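Local coordinates for immunoglobulin-like protein (Pseudomonas aeruginosa, PDB 3N6Y) that is of unknown function but probably carries a signal peptide and folds as an immunoglobulin-like beta sandwich, consistent with a role outside the cytoplasm, at residues G15-R20 and S34-Q39; T42-K47 and K132-R137; G49-M54 and V102-F107; L70-P75 and F88-K93. All coordinates share one frame; numbering follows the deposited sequence. Where two conformers were deposited one is given.

Contact 1: G15-R20 and S34-Q39; sequences GVFESR and SEQNIQ
Phe-17 and Ile-38 both set their first side-chain branch anti to the carbonyl carbon (CG of Phe-17 at chi1 -75°, CG1 of Ile-38 at -60°), and the two side chains run side by side from neighbouring strands. Ile-38 CG1 then sits over the centre of the Phe-17 ring, 3.9 Å from the centroid, as a CH-pi contact, while CD1 reaches across the same face to Phe-17 CZ. Isoleucine suits a flat ring because its CG1 and CD1 can both lie over the face. The backbones form a short two-stranded antiparallel sheet at the margin of the immunoglobulin-like fold: Val-16 and Gln-39 are a hydrogen-bonded pair, Val-16 N to Gln-39 O being 3.0 Å and the return bond from Gln-39 N to Val-16 O 2.8 Å. Beyond it Glu-18 N bonds to Asn-37 O, and the amide of Asn-37 adds a nearly straight bond, ND2 to Glu-18 OE1 at 2.8 Å, the donor standing above the carboxylate plane. Gly-15 has no side chain, which lets its CA approach Gln-39 O to 3.2 Å. Gln-36 crosses Phe-17 at about a right angle, and its OE1 accepts a hydrogen bond from Lys-51 of strand 51-59.

Contact 2: T42-K47 and K132-R137; sequences TEVPAK and KSFDVR
Val-44 and Val-136 face each other across a parallel strand pair, CB of Val-44 lying 3.9 Å from CG2 of Val-136. Methyl CG2 of Val-44 packs on Phe-134 CD1 at 3.7 Å, placed there by a first torsion that leaves it anti to the carbonyl carbon. Small beta-branched residues fit this interior side, where ring and methyls interlock, and Ala-46 CB continues the row against Val-136 CG1. The backbone binds the strands by four bonds: Asp-135 N to Thr-42 O, Val-44 N to Asp-135 O, Arg-137 N to Val-44 O, and Ala-46 N to the C-terminal carboxylate oxygen O of Arg-137, with the donor above the carboxylate plane. On the other side of the sheet the bend of Glu-43 at chi2 (-71°) brings CD toward Asp-135, and in the conformer modelled here OE1 lies 2.6 Å from Asp-135 OD2, the carboxylate planes 74° apart. Glu-43 OE1 also stands over one face of the Arg-137 guanidinium, a long and tentative salt bridge of charges alone, 4.0 Å to NE. Further out, Phe-134 meets Phe-52 edge-to-face and Val-136 touches Trp-118; strand 43-44 is an outermost strand of the six-stranded sheet, its Val-44 side facing the sandwich interior. Two acid oxygens so close may share a proton, and the positive charge of Arg-137 would partly offset their crowding.

Contact 3: G49-M54 and V102-F107; sequences GTKFGM and VMAYEF
Phe-52 and Tyr-105 lie side by side and point the same way, CB of Tyr-105 resting over one face of the Phe-52 ring at 4.1 Å from CZ. CG of Phe-52 takes the crowded position between the backbone N and the carbonyl carbon (chi1 63°), which turns it toward strand 101-106, close to Tyr-105 O. The Phe-107 side chain crosses that of Phe-52 at a slant, the ring planes 56° apart and Phe-52 CE1 3.7 Å from Phe-107 CZ. Farther along the same face Met-54 and Met-103, both selenomethionine in the crystal, also run alongside each other, CE of Met-54 (in the conformer given) 4.0 Å from SE of Met-103; methionine's long unbranched chain suits this interior. The opposite face is more polar. There Lys-51, fully extended, passes its aliphatic part obliquely by Glu-106 and sets CE against Ala-104 CB, while its NZ bonds to Gln-36. Gly-53 is required where it stands: a CB would collide with Met-103 O and Ala-104 CA, and at its backbone angles would also press on the preceding carbonyl O. Six backbone bonds join the antiparallel strands. Strand 51-59 is flanked on its other edge by Gly-15 and Phe-17, bonded to Gly-53 and Lys-51. The aromatic and methionine face packs on the second sheet of the sandwich, where Phe-52 and Met-103 touch Leu-120, and Met-54 touches Val-122 of strand 116-124.

Contact 4: L70-P75 and F88-K93; sequences LLYLTP and FEVVQK
The Tyr-72 ring turns its edge to the backbone carbonyl of Phe-88, and the Phe-88 ring its edge to Tyr-72 CB. Phe-88 O lies in the plane of the tyrosine ring, 3.6 Å from Tyr-72 CD1, while Tyr-72 CE1 approaches Val-90 CG2 at 4.0 Å. CG of Tyr-72 stands beside its own backbone N (chi1 -58°), and that N bonds to the same Phe-88 O at 2.8 Å, which explains why the ring edge reaches this oxygen. Thr-74 CG2 comes obliquely to the Phe-88 ring, 3.9 Å from CD2, and His-85 meets this ring with the two planes about 15° from parallel. The two aromatic side chains cross at about a right angle. Tyrosine suits this place because a largely buried ring can end in a hydroxyl, and Tyr-72 OH bonds to Ala-104 O on the facing strand. On the same face Leu-70 packs CB against Val-90 CB. On the other face Leu-71, in the conformer given, meets the aliphatic stem of Glu-89, whose carboxylate pairs with Lys-87. Four backbone bonds join the strands: Leu-70 and Val-90, and Tyr-72 and Phe-88, are hydrogen-bonded pairs, while Leu-71 and Glu-89 form the non-hydrogen-bonded pair between them. This is the antiparallel pairing of adjacent strands in a beta sandwich: Leu-70 and Tyr-72 turn inward to touch Met-103 of the opposing sheet, whereas Glu-89 turns outward, the division of faces expected of an immunoglobulin-like sheet.

Contact 3 and contact 4 lie nearest the middle of the chain, each centred about 7 Å from its centre, and they meet across the interior of the sandwich through the Tyr-72 to Ala-104 bond and Met-103 against Leu-70. Contacts 1 and 2 lie farther out, their centres at about 14 and 13 Å. Contact 2 and contact 4 belong to the same six-stranded sheet without touching, one pairing strands in parallel, the other antiparallel. Contact 1 instead borders strand 51-59 of contact 3, through Phe-17 and Gln-36 to Lys-51. Chemistry follows place: apolar rings, Leu-70 and the methionines fill the shared interior, while amide-carboxylate bonding marks contact 1 and acid-guanidinium crowding contact 2.

Contact 1: G15-R20 and S34-Q39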
loop_
_atom_site.group_PDB
_atom_site.type_symbol
_atom_site.label_atom_id
_atom_site.label_comp_id
_atom_site.label_asym_id
_atom_site.label_seq_id
_atom_site.Cartn_x
_atom_site.Cartn_y
_atom_site.Cartn_z
ATOM N N GLY A 15 -2.916 -7.021 -5.554
ATOM C CA GLY A 15 -2.044 -8.002 -6.171
ATOM C C GLY A 15 -0.677 -7.527 -6.579
ATOM O O GLY A 15 -0.113 -6.651 -5.929
ATOM N N VAL A 16 -0.145 -8.130 -7.636
ATOM C CA VAL A 16 1.179 -7.886 -8.146
ATOM C C VAL A 16 1.074 -6.895 -9.312
ATOM O O VAL A 16 0.319 -7.136 -10.278
ATOM C CB VAL A 16 1.909 -9.195 -8.567
ATOM C CG1 VAL A 16 3.245 -8.857 -9.287
ATOM C CG2 VAL A 16 2.163 -10.103 -7.353
ATOM N N PHE A 17 1.840 -5.813 -9.207
ATOM C CA PHE A 17 1.903 -4.725 -10.209
ATOM C C PHE A 17 2.796 -5.162 -11.329
ATOM O O PHE A 17 3.902 -5.664 -11.103
ATOM C CB PHE A 17 2.436 -3.429 -9.613
ATOM C CG PHE A 17 1.441 -2.702 -8.736
ATOM C CD1 PHE A 17 0.988 -3.255 -7.547
ATOM C CD2 PHE A 17 0.990 -1.430 -9.078
ATOM C CE1 PHE A 17 0.083 -2.557 -6.719
ATOM C CE2 PHE A 17 0.088 -0.740 -8.268
ATOM C CZ PHE A 17 -0.363 -1.304 -7.085
ATOM N N GLU A 18 2.326 -4.978 -12.555
ATOM C CA GLU A 18 3.086 -5.435 -13.713
ATOM C C GLU A 18 3.712 -4.246 -14.396
ATOM O O GLU A 18 3.072 -3.219 -14.568
ATOM C CB GLU A 18 2.174 -6.196 -14.682
ATOM C CG GLU A 18 1.507 -7.418 -14.077
ATOM C CD GLU A 18 0.750 -8.249 -15.120
ATOM O OE1 GLU A 18 0.154 -7.647 -16.032
ATOM O OE2 GLU A 18 0.747 -9.490 -15.005
ATOM N N SER A 19 4.984 -4.365 -14.741
ATOM C CA SER A 19 5.665 -3.304 -15.450
ATOM C C SER A 19 6.198 -3.886 -16.743
ATOM O O SER A 19 6.381 -5.100 -16.846
ATOM C CB SER A 19 6.806 -2.730 -14.601
ATOM O OG SER A 19 7.774 -3.723 -14.291
ATOM N N ARG A 20 6.438 -3.024 -17.726
ATOM C CA ARG A 20 7.016 -3.451 -19.001
ATOM C C ARG A 20 8.128 -2.519 -19.462
ATOM O O ARG A 20 7.872 -1.382 -19.848
ATOM C CB ARG A 20 5.924 -3.540 -20.064
ATOM C CG ARG A 20 4.767 -4.486 -19.700
ATOM C CD ARG A 20 4.389 -5.378 -20.877
ATOM N NE ARG A 20 2.974 -5.728 -20.884
ATOM C CZ ARG A 20 2.352 -6.317 -21.899
ATOM N NH1 ARG A 20 3.017 -6.656 -23.004
ATOM N NH2 ARG A 20 1.052 -6.573 -21.805
ATOM N N SER A 34 1.487 3.641 -20.184
ATOM C CA SER A 34 0.261 3.023 -19.694
ATOM C C SER A 34 0.336 2.873 -18.169
ATOM O O SER A 34 1.436 2.843 -17.608
ATOM C CB SER A 34 0.057 1.664 -20.367
ATOM O OG SER A 34 0.285 1.759 -21.767
ATOM N N GLU A 35 -0.819 2.836 -17.503
ATOM C CA GLU A 35 -0.870 2.560 -16.058
ATOM C C GLU A 35 -0.525 1.082 -15.882
ATOM O O GLU A 35 -0.646 0.300 -16.841
ATOM C CB GLU A 35 -2.248 2.888 -15.460
ATOM N N GLN A 36 -0.070 0.703 -14.690
ATOM C CA GLN A 36 0.360 -0.668 -14.446
ATOM C C GLN A 36 -0.882 -1.527 -14.257
ATOM O O GLN A 36 -1.787 -1.155 -13.510
ATOM C CB GLN A 36 1.279 -0.738 -13.209
ATOM C CG GLN A 36 2.708 -0.204 -13.451
ATOM C CD GLN A 36 3.623 -0.395 -12.241
ATOM O OE1 GLN A 36 3.365 0.140 -11.168
ATOM N NE2 GLN A 36 4.694 -1.160 -12.418
ATOM N N ASN A 37 -0.943 -2.645 -14.979
ATOM C CA ASN A 37 -1.895 -3.684 -14.707
ATOM C C ASN A 37 -1.512 -4.276 -13.347
ATOM O O ASN A 37 -0.350 -4.271 -12.952
ATOM C CB ASN A 37 -1.848 -4.768 -15.803
ATOM C CG ASN A 37 -2.952 -5.805 -15.667
ATOM O OD1 ASN A 37 -4.119 -5.462 -15.475
ATOM N ND2 ASN A 37 -2.590 -7.083 -15.772
ATOM N N ILE A 38 -2.523 -4.724 -12.639
ATOM C CA ILE A 38 -2.379 -5.520 -11.405
ATOM C C ILE A 38 -2.969 -6.928 -11.597
ATOM O O ILE A 38 -4.148 -7.080 -11.979
ATOM C CB ILE A 38 -3.060 -4.813 -10.194
ATOM C CG1 ILE A 38 -2.447 -3.447 -9.919
ATOM C CG2 ILE A 38 -3.039 -5.737 -8.926
ATOM C CD1 ILE A 38 -3.324 -2.618 -8.995
ATOM N N GLN A 39 -2.142 -7.953 -11.370
ATOM C CA GLN A 39 -2.569 -9.353 -11.397
ATOM C C GLN A 39 -3.144 -9.645 -10.014
ATOM O O GLN A 39 -2.444 -9.545 -9.001
ATOM C CB GLN A 39 -1.388 -10.270 -11.703
ATOM C CG GLN A 39 -1.746 -11.704 -12.060
ATOM C CD GLN A 39 -0.552 -12.458 -12.621
ATOM O OE1 GLN A 39 -0.585 -12.956 -13.747
ATOM N NE2 GLN A 39 0.530 -12.488 -11.865
HETATM O O HOH W 1 6.185 -3.339 -11.198
HETATM O O HOH W 2 1.190 -3.293 -16.740
#

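Contact 2: T42-K47 and K132-R137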
loop_
_atom_site.group_PDB
_atom_site.type_symbol
_atom_site.label_atom_id
_atom_site.label_comp_id
_atom_site.label_asym_id
_atom_site.label_seq_id
_atom_site.Cartn_x
_atom_site.Cartn_y
_atom_site.Cartn_z
ATOM N N THR A 42 -3.252 -12.752 -3.652
ATOM C CA THR A 42 -2.620 -12.543 -2.352
ATOM C C THR A 42 -1.301 -13.276 -2.210
ATOM O O THR A 42 -0.621 -13.135 -1.174
ATOM C CB THR A 42 -3.560 -12.951 -1.194
ATOM O OG1 THR A 42 -4.050 -14.303 -1.356
ATOM C CG2 THR A 42 -4.705 -11.924 -1.137
ATOM N N GLU A 43 -0.907 -13.972 -3.274
ATOM C CA GLU A 43 0.308 -14.783 -3.281
ATOM C C GLU A 43 1.382 -14.065 -4.086
ATOM O O GLU A 43 1.261 -13.847 -5.280
ATOM C CB GLU A 43 0.020 -16.179 -3.840
ATOM C CG GLU A 43 -0.926 -16.995 -2.995
ATOM C CD GLU A 43 -0.299 -17.452 -1.679
ATOM O OE1 GLU A 43 0.957 -17.602 -1.603
ATOM O OE2 GLU A 43 -1.061 -17.676 -0.713
ATOM N N VAL A 44 2.434 -13.666 -3.393
ATOM C CA VAL A 44 3.470 -12.805 -3.937
ATOM C C VAL A 44 4.818 -13.524 -3.970
ATOM O O VAL A 44 5.266 -14.002 -2.936
ATOM C CB VAL A 44 3.551 -11.555 -3.082
ATOM C CG1 VAL A 44 4.708 -10.651 -3.516
ATOM C CG2 VAL A 44 2.220 -10.762 -3.125
ATOM N N PRO A 45 5.490 -13.558 -5.138
ATOM C CA PRO A 45 6.829 -14.194 -5.180
ATOM C C PRO A 45 7.891 -13.475 -4.370
ATOM O O PRO A 45 8.003 -12.241 -4.455
ATOM C CB PRO A 45 7.224 -14.134 -6.667
ATOM C CG PRO A 45 6.064 -13.706 -7.400
ATOM C CD PRO A 45 5.088 -13.036 -6.447
ATOM N N ALA A 46 8.708 -14.253 -3.663
ATOM C CA ALA A 46 9.815 -13.736 -2.870
ATOM C C ALA A 46 10.978 -13.539 -3.819
ATOM O O ALA A 46 11.991 -14.271 -3.779
ATOM C CB ALA A 46 10.180 -14.696 -1.748
ATOM N N LYS A 47 10.812 -12.570 -4.698
ATOM C CA LYS A 47 11.800 -12.272 -5.751
ATOM C C LYS A 47 12.035 -10.777 -5.886
ATOM O O LYS A 47 11.097 -9.988 -5.920
ATOM C CB LYS A 47 11.315 -12.860 -7.077
ATOM C CG LYS A 47 11.239 -14.388 -7.028
ATOM C CD LYS A 47 10.668 -15.081 -8.285
ATOM C CE LYS A 47 11.756 -15.443 -9.266
ATOM N NZ LYS A 47 11.202 -16.140 -10.472
ATOM N N LYS A 132 -5.198 -5.373 2.912
ATOM C CA LYS A 132 -4.981 -6.665 2.330
ATOM C C LYS A 132 -3.763 -7.327 2.927
ATOM O O LYS A 132 -2.734 -6.641 3.162
ATOM C CB LYS A 132 -4.785 -6.574 0.808
ATOM C CG LYS A 132 -5.327 -7.791 0.069
ATOM C CD LYS A 132 -6.885 -7.798 0.017
ATOM C CE LYS A 132 -7.405 -9.023 -0.584
ATOM N NZ LYS A 132 -8.877 -9.204 -0.452
ATOM N N SER A 133 -3.919 -8.653 3.125
ATOM C CA SER A 133 -2.844 -9.528 3.640
ATOM C C SER A 133 -2.258 -10.311 2.480
ATOM O O SER A 133 -3.021 -11.005 1.773
ATOM C CB SER A 133 -3.367 -10.465 4.733
ATOM O OG SER A 133 -3.651 -9.699 5.893
ATOM N N PHE A 134 -0.936 -10.209 2.292
ATOM C CA PHE A 134 -0.204 -10.967 1.258
ATOM C C PHE A 134 0.752 -11.997 1.855
ATOM O O PHE A 134 1.396 -11.708 2.859
ATOM C CB PHE A 134 0.590 -10.044 0.383
ATOM C CG PHE A 134 -0.246 -9.015 -0.277
ATOM C CD1 PHE A 134 -0.762 -9.226 -1.530
ATOM C CD2 PHE A 134 -0.469 -7.763 0.355
ATOM C CE1 PHE A 134 -1.525 -8.262 -2.138
ATOM C CE2 PHE A 134 -1.242 -6.808 -0.245
ATOM C CZ PHE A 134 -1.763 -7.053 -1.489
ATOM N N ASP A 135 0.842 -13.144 1.193
ATOM C CA ASP A 135 1.715 -14.259 1.572
ATOM C C ASP A 135 2.874 -14.263 0.577
ATOM O O ASP A 135 2.659 -14.548 -0.606
ATOM C CB ASP A 135 0.919 -15.579 1.489
ATOM C CG ASP A 135 1.773 -16.796 1.708
ATOM O OD1 ASP A 135 2.555 -16.802 2.676
ATOM O OD2 ASP A 135 1.669 -17.756 0.896
ATOM N N VAL A 136 4.069 -13.945 1.077
ATOM C CA VAL A 136 5.271 -13.826 0.275
ATOM C C VAL A 136 6.027 -15.140 0.466
ATOM O O VAL A 136 6.369 -15.527 1.580
ATOM C CB VAL A 136 6.108 -12.621 0.697
ATOM C CG1 VAL A 136 7.515 -12.634 0.053
ATOM C CG2 VAL A 136 5.334 -11.327 0.393
ATOM N N ARG A 137 6.241 -15.854 -0.623
ATOM C CA ARG A 137 7.013 -17.085 -0.535
ATOM C C ARG A 137 7.708 -17.411 -1.826
ATOM O O ARG A 137 7.463 -16.786 -2.861
ATOM C CB ARG A 137 6.147 -18.256 -0.082
ATOM C CG ARG A 137 5.180 -18.795 -1.100
ATOM C CD ARG A 137 4.249 -19.796 -0.405
ATOM N NE ARG A 137 3.509 -20.638 -1.339
ATOM C CZ ARG A 137 2.394 -21.289 -1.027
ATOM N NH1 ARG A 137 1.900 -21.197 0.200
ATOM N NH2 ARG A 137 1.777 -22.037 -1.932
ATOM O OXT ARG A 137 8.540 -18.316 -1.804
#

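Contact 3: G49-M54 and V102-F107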
loop_
_atom_site.group_PDB
_atom_site.type_symbol
_atom_site.label_atom_id
_atom_site.label_comp_id
_atom_site.label_asym_id
_atom_site.label_seq_id
_atom_site.Cartn_x
_atom_site.Cartn_y
_atom_site.Cartn_z
ATOM N N GLY A 49 12.453 -7.188 -7.337
ATOM C CA GLY A 49 11.770 -6.512 -8.405
ATOM C C GLY A 49 10.264 -6.684 -8.346
ATOM O O GLY A 49 9.556 -6.083 -9.105
ATOM N N THR A 50 9.780 -7.515 -7.436
ATOM C CA THR A 50 8.331 -7.715 -7.305
ATOM C C THR A 50 7.711 -6.568 -6.535
ATOM O O THR A 50 8.169 -6.262 -5.454
ATOM C CB THR A 50 8.041 -9.016 -6.561
ATOM O OG1 THR A 50 8.605 -10.109 -7.270
ATOM C CG2 THR A 50 6.513 -9.307 -6.391
ATOM N N LYS A 51 6.713 -5.934 -7.122
ATOM C CA LYS A 51 5.902 -4.887 -6.494
ATOM C C LYS A 51 4.484 -5.372 -6.251
ATOM O O LYS A 51 3.838 -5.944 -7.140
ATOM C CB LYS A 51 5.942 -3.606 -7.340
ATOM C CG LYS A 51 5.020 -2.502 -6.881
ATOM C CD LYS A 51 5.091 -1.364 -7.907
ATOM C CE LYS A 51 4.031 -0.328 -7.611
ATOM N NZ LYS A 51 4.019 0.769 -8.644
ATOM N N PHE A 52 3.984 -5.183 -5.023
ATOM C CA PHE A 52 2.654 -5.615 -4.702
ATOM C C PHE A 52 1.925 -4.619 -3.801
ATOM O O PHE A 52 2.550 -3.761 -3.178
ATOM C CB PHE A 52 2.637 -6.998 -4.012
ATOM C CG PHE A 52 3.343 -7.015 -2.663
ATOM C CD1 PHE A 52 4.728 -7.078 -2.565
ATOM C CD2 PHE A 52 2.607 -6.912 -1.482
ATOM C CE1 PHE A 52 5.353 -7.064 -1.346
ATOM C CE2 PHE A 52 3.235 -6.926 -0.244
ATOM C CZ PHE A 52 4.608 -6.987 -0.177
ATOM N N GLY A 53 0.618 -4.723 -3.770
ATOM C CA GLY A 53 -0.191 -3.883 -2.919
ATOM C C GLY A 53 -1.581 -3.670 -3.457
ATOM O O GLY A 53 -2.168 -4.589 -4.052
HETATM N N MSE A 54 -2.103 -2.480 -3.220
HETATM C CA MSE A 54 -3.469 -2.067 -3.481
HETATM C C MSE A 54 -3.531 -0.783 -4.342
HETATM O O MSE A 54 -2.662 0.110 -4.203
HETATM C CB MSE A 54 -4.209 -1.849 -2.132
HETATM C CG MSE A 54 -4.586 -3.138 -1.405
HETATM SE SE MSE A 54 -5.531 -2.675 0.224
HETATM C CE MSE A 54 -4.108 -1.774 1.133
ATOM N N VAL A 102 -2.624 4.655 -4.364
ATOM C CA VAL A 102 -1.886 3.400 -4.350
ATOM C C VAL A 102 -1.169 3.249 -3.032
ATOM O O VAL A 102 -0.655 4.208 -2.453
ATOM C CB VAL A 102 -0.853 3.374 -5.469
ATOM C CG1 VAL A 102 0.079 2.136 -5.381
ATOM C CG2 VAL A 102 -1.534 3.431 -6.843
HETATM N N MSE A 103 -1.163 2.028 -2.552
HETATM C CA MSE A 103 -0.305 1.613 -1.436
HETATM C C MSE A 103 0.426 0.355 -1.894
HETATM O O MSE A 103 -0.161 -0.725 -1.983
HETATM C CB MSE A 103 -1.085 1.330 -0.151
HETATM C CG MSE A 103 -0.155 0.907 0.946
HETATM SE SE MSE A 103 -1.185 0.585 2.581
HETATM C CE MSE A 103 0.358 -0.001 3.643
ATOM N N ALA A 104 1.711 0.516 -2.179
ATOM C CA ALA A 104 2.523 -0.578 -2.706
ATOM C C ALA A 104 3.868 -0.698 -2.013
ATOM O O ALA A 104 4.405 0.304 -1.438
ATOM C CB ALA A 104 2.696 -0.457 -4.210
ATOM N N TYR A 105 4.437 -1.886 -2.146
ATOM C CA TYR A 105 5.743 -2.224 -1.639
ATOM C C TYR A 105 6.485 -2.981 -2.722
ATOM O O TYR A 105 5.883 -3.874 -3.328
ATOM C CB TYR A 105 5.659 -3.071 -0.371
ATOM C CG TYR A 105 6.972 -3.183 0.369
ATOM C CD1 TYR A 105 7.858 -4.206 0.084
ATOM C CD2 TYR A 105 7.337 -2.238 1.341
ATOM C CE1 TYR A 105 9.084 -4.308 0.765
ATOM C CE2 TYR A 105 8.579 -2.329 2.042
ATOM C CZ TYR A 105 9.418 -3.387 1.739
ATOM O OH TYR A 105 10.604 -3.515 2.386
ATOM N N GLU A 106 7.757 -2.609 -2.944
ATOM C CA GLU A 106 8.603 -3.296 -3.914
ATOM C C GLU A 106 9.882 -3.840 -3.259
ATOM O O GLU A 106 10.550 -3.149 -2.468
ATOM C CB GLU A 106 8.926 -2.396 -5.128
ATOM C CG GLU A 106 9.482 -3.178 -6.319
ATOM C CD GLU A 106 9.552 -2.395 -7.630
ATOM O OE1 GLU A 106 8.679 -1.530 -7.884
ATOM O OE2 GLU A 106 10.467 -2.673 -8.449
ATOM N N PHE A 107 10.231 -5.074 -3.611
ATOM C CA PHE A 107 11.448 -5.692 -3.118
ATOM C C PHE A 107 12.594 -5.140 -3.989
ATOM O O PHE A 107 12.867 -5.657 -5.080
ATOM C CB PHE A 107 11.399 -7.214 -3.245
ATOM C CG PHE A 107 10.311 -7.896 -2.417
ATOM C CD1 PHE A 107 9.984 -7.447 -1.143
ATOM C CD2 PHE A 107 9.663 -9.012 -2.899
ATOM C CE1 PHE A 107 8.995 -8.066 -0.402
ATOM C CE2 PHE A 107 8.677 -9.678 -2.156
ATOM C CZ PHE A 107 8.342 -9.191 -0.884
#

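Contact 4: L70-P75 and F88-K93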
loop_
_atom_site.group_PDB
_atom_site.type_symbol
_atom_site.label_atom_id
_atom_site.label_comp_id
_atom_site.label_asym_id
_atom_site.label_seq_id
_atom_site.Cartn_x
_atom_site.Cartn_y
_atom_site.Cartn_z
ATOM N N LEU A 70 -0.196 5.019 5.605
ATOM C CA LEU A 70 -0.024 3.691 5.003
ATOM C C LEU A 70 0.812 2.876 5.975
ATOM O O LEU A 70 2.014 3.157 6.160
ATOM C CB LEU A 70 0.683 3.727 3.642
ATOM C CG LEU A 70 -0.019 4.233 2.374
ATOM C CD1 LEU A 70 -0.737 5.587 2.595
ATOM C CD2 LEU A 70 1.006 4.418 1.270
ATOM N N LEU A 71 0.183 1.889 6.577
ATOM C CA LEU A 71 0.806 1.071 7.624
ATOM C C LEU A 71 1.122 -0.268 7.016
ATOM O O LEU A 71 0.236 -1.039 6.711
ATOM C CB LEU A 71 -0.131 0.876 8.806
ATOM C CG LEU A 71 0.469 -0.009 9.904
ATOM C CD1 LEU A 71 1.757 0.687 10.519
ATOM C CD2 LEU A 71 -0.582 -0.326 10.969
ATOM N N TYR A 72 2.406 -0.541 6.796
ATOM C CA TYR A 72 2.836 -1.830 6.306
ATOM C C TYR A 72 3.320 -2.657 7.481
ATOM O O TYR A 72 4.259 -2.256 8.155
ATOM C CB TYR A 72 4.052 -1.664 5.389
ATOM C CG TYR A 72 3.894 -0.763 4.162
ATOM C CD1 TYR A 72 3.879 0.614 4.262
ATOM C CD2 TYR A 72 3.731 -1.323 2.898
ATOM C CE1 TYR A 72 3.730 1.417 3.146
ATOM C CE2 TYR A 72 3.598 -0.519 1.776
ATOM C CZ TYR A 72 3.591 0.816 1.900
ATOM O OH TYR A 72 3.475 1.610 0.753
ATOM N N LEU A 73 2.668 -3.768 7.755
ATOM C CA LEU A 73 3.189 -4.728 8.722
ATOM C C LEU A 73 3.911 -5.854 7.961
ATOM O O LEU A 73 3.342 -6.475 7.039
ATOM C CB LEU A 73 2.033 -5.296 9.539
ATOM C CG LEU A 73 1.264 -4.335 10.434
ATOM C CD1 LEU A 73 0.072 -5.140 11.139
ATOM C CD2 LEU A 73 2.170 -3.722 11.484
ATOM N N THR A 74 5.128 -6.151 8.403
ATOM C CA THR A 74 6.030 -7.039 7.702
ATOM C C THR A 74 6.417 -8.197 8.613
ATOM O O THR A 74 6.176 -8.120 9.822
ATOM C CB THR A 74 7.302 -6.340 7.196
ATOM O OG1 THR A 74 8.296 -6.328 8.232
ATOM C CG2 THR A 74 7.024 -4.898 6.785
ATOM N N PRO A 75 7.018 -9.277 8.033
ATOM C CA PRO A 75 7.543 -10.319 8.885
ATOM C C PRO A 75 8.852 -10.007 9.612
ATOM O O PRO A 75 9.337 -10.854 10.374
ATOM C CB PRO A 75 7.746 -11.489 7.915
ATOM C CG PRO A 75 7.002 -11.088 6.634
ATOM C CD PRO A 75 7.096 -9.640 6.605
ATOM N N PHE A 88 6.404 -0.444 8.628
ATOM C CA PHE A 88 6.742 0.853 8.032
ATOM C C PHE A 88 5.473 1.708 8.054
ATOM O O PHE A 88 4.367 1.183 7.829
ATOM C CB PHE A 88 7.161 0.677 6.583
ATOM C CG PHE A 88 8.416 -0.108 6.426
ATOM C CD1 PHE A 88 9.630 0.438 6.806
ATOM C CD2 PHE A 88 8.404 -1.374 5.866
ATOM C CE1 PHE A 88 10.796 -0.292 6.652
ATOM C CE2 PHE A 88 9.589 -2.107 5.715
ATOM C CZ PHE A 88 10.760 -1.549 6.097
ATOM N N GLU A 89 5.635 2.994 8.307
ATOM C CA GLU A 89 4.536 3.977 8.242
ATOM C C GLU A 89 4.886 5.128 7.302
ATOM O O GLU A 89 5.941 5.766 7.422
ATOM C CB GLU A 89 4.227 4.486 9.635
ATOM C CG GLU A 89 3.235 3.620 10.339
ATOM C CD GLU A 89 2.717 4.236 11.650
ATOM O OE1 GLU A 89 2.625 3.486 12.637
ATOM O OE2 GLU A 89 2.435 5.457 11.694
ATOM N N VAL A 90 4.008 5.370 6.347
ATOM C CA VAL A 90 4.231 6.378 5.314
ATOM C C VAL A 90 3.043 7.316 5.389
ATOM O O VAL A 90 1.909 6.834 5.387
ATOM C CB VAL A 90 4.377 5.765 3.910
ATOM C CG1 VAL A 90 4.412 6.853 2.851
ATOM C CG2 VAL A 90 5.639 4.912 3.826
ATOM N N VAL A 91 3.312 8.629 5.522
ATOM C CA VAL A 91 2.192 9.595 5.525
ATOM C C VAL A 91 2.051 10.136 4.102
ATOM O O VAL A 91 3.046 10.473 3.478
ATOM C CB VAL A 91 2.329 10.687 6.578
ATOM C CG1 VAL A 91 1.159 11.692 6.407
ATOM C CG2 VAL A 91 2.280 10.043 7.968
ATOM N N GLN A 92 0.832 10.109 3.562
ATOM C CA GLN A 92 0.567 10.560 2.193
ATOM C C GLN A 92 -0.508 11.642 2.193
ATOM O O GLN A 92 -1.673 11.360 2.513
ATOM C CB GLN A 92 0.100 9.376 1.323
ATOM C CG GLN A 92 -0.321 9.739 -0.126
ATOM C CD GLN A 92 -0.958 8.548 -0.896
ATOM O OE1 GLN A 92 -0.458 7.430 -0.834
ATOM N NE2 GLN A 92 -2.059 8.801 -1.621
ATOM N N LYS A 93 -0.144 12.867 1.812
ATOM C CA LYS A 93 -1.163 13.932 1.662
ATOM C C LYS A 93 -2.144 13.547 0.539
ATOM O O LYS A 93 -1.748 13.113 -0.522
ATOM C CB LYS A 93 -0.504 15.277 1.340
ATOM C CG LYS A 93 -1.489 16.436 1.077
ATOM C CD LYS A 93 -0.840 17.798 1.405
ATOM C CE LYS A 93 -1.613 19.007 0.868
ATOM N NZ LYS A 93 -3.073 19.050 1.217
#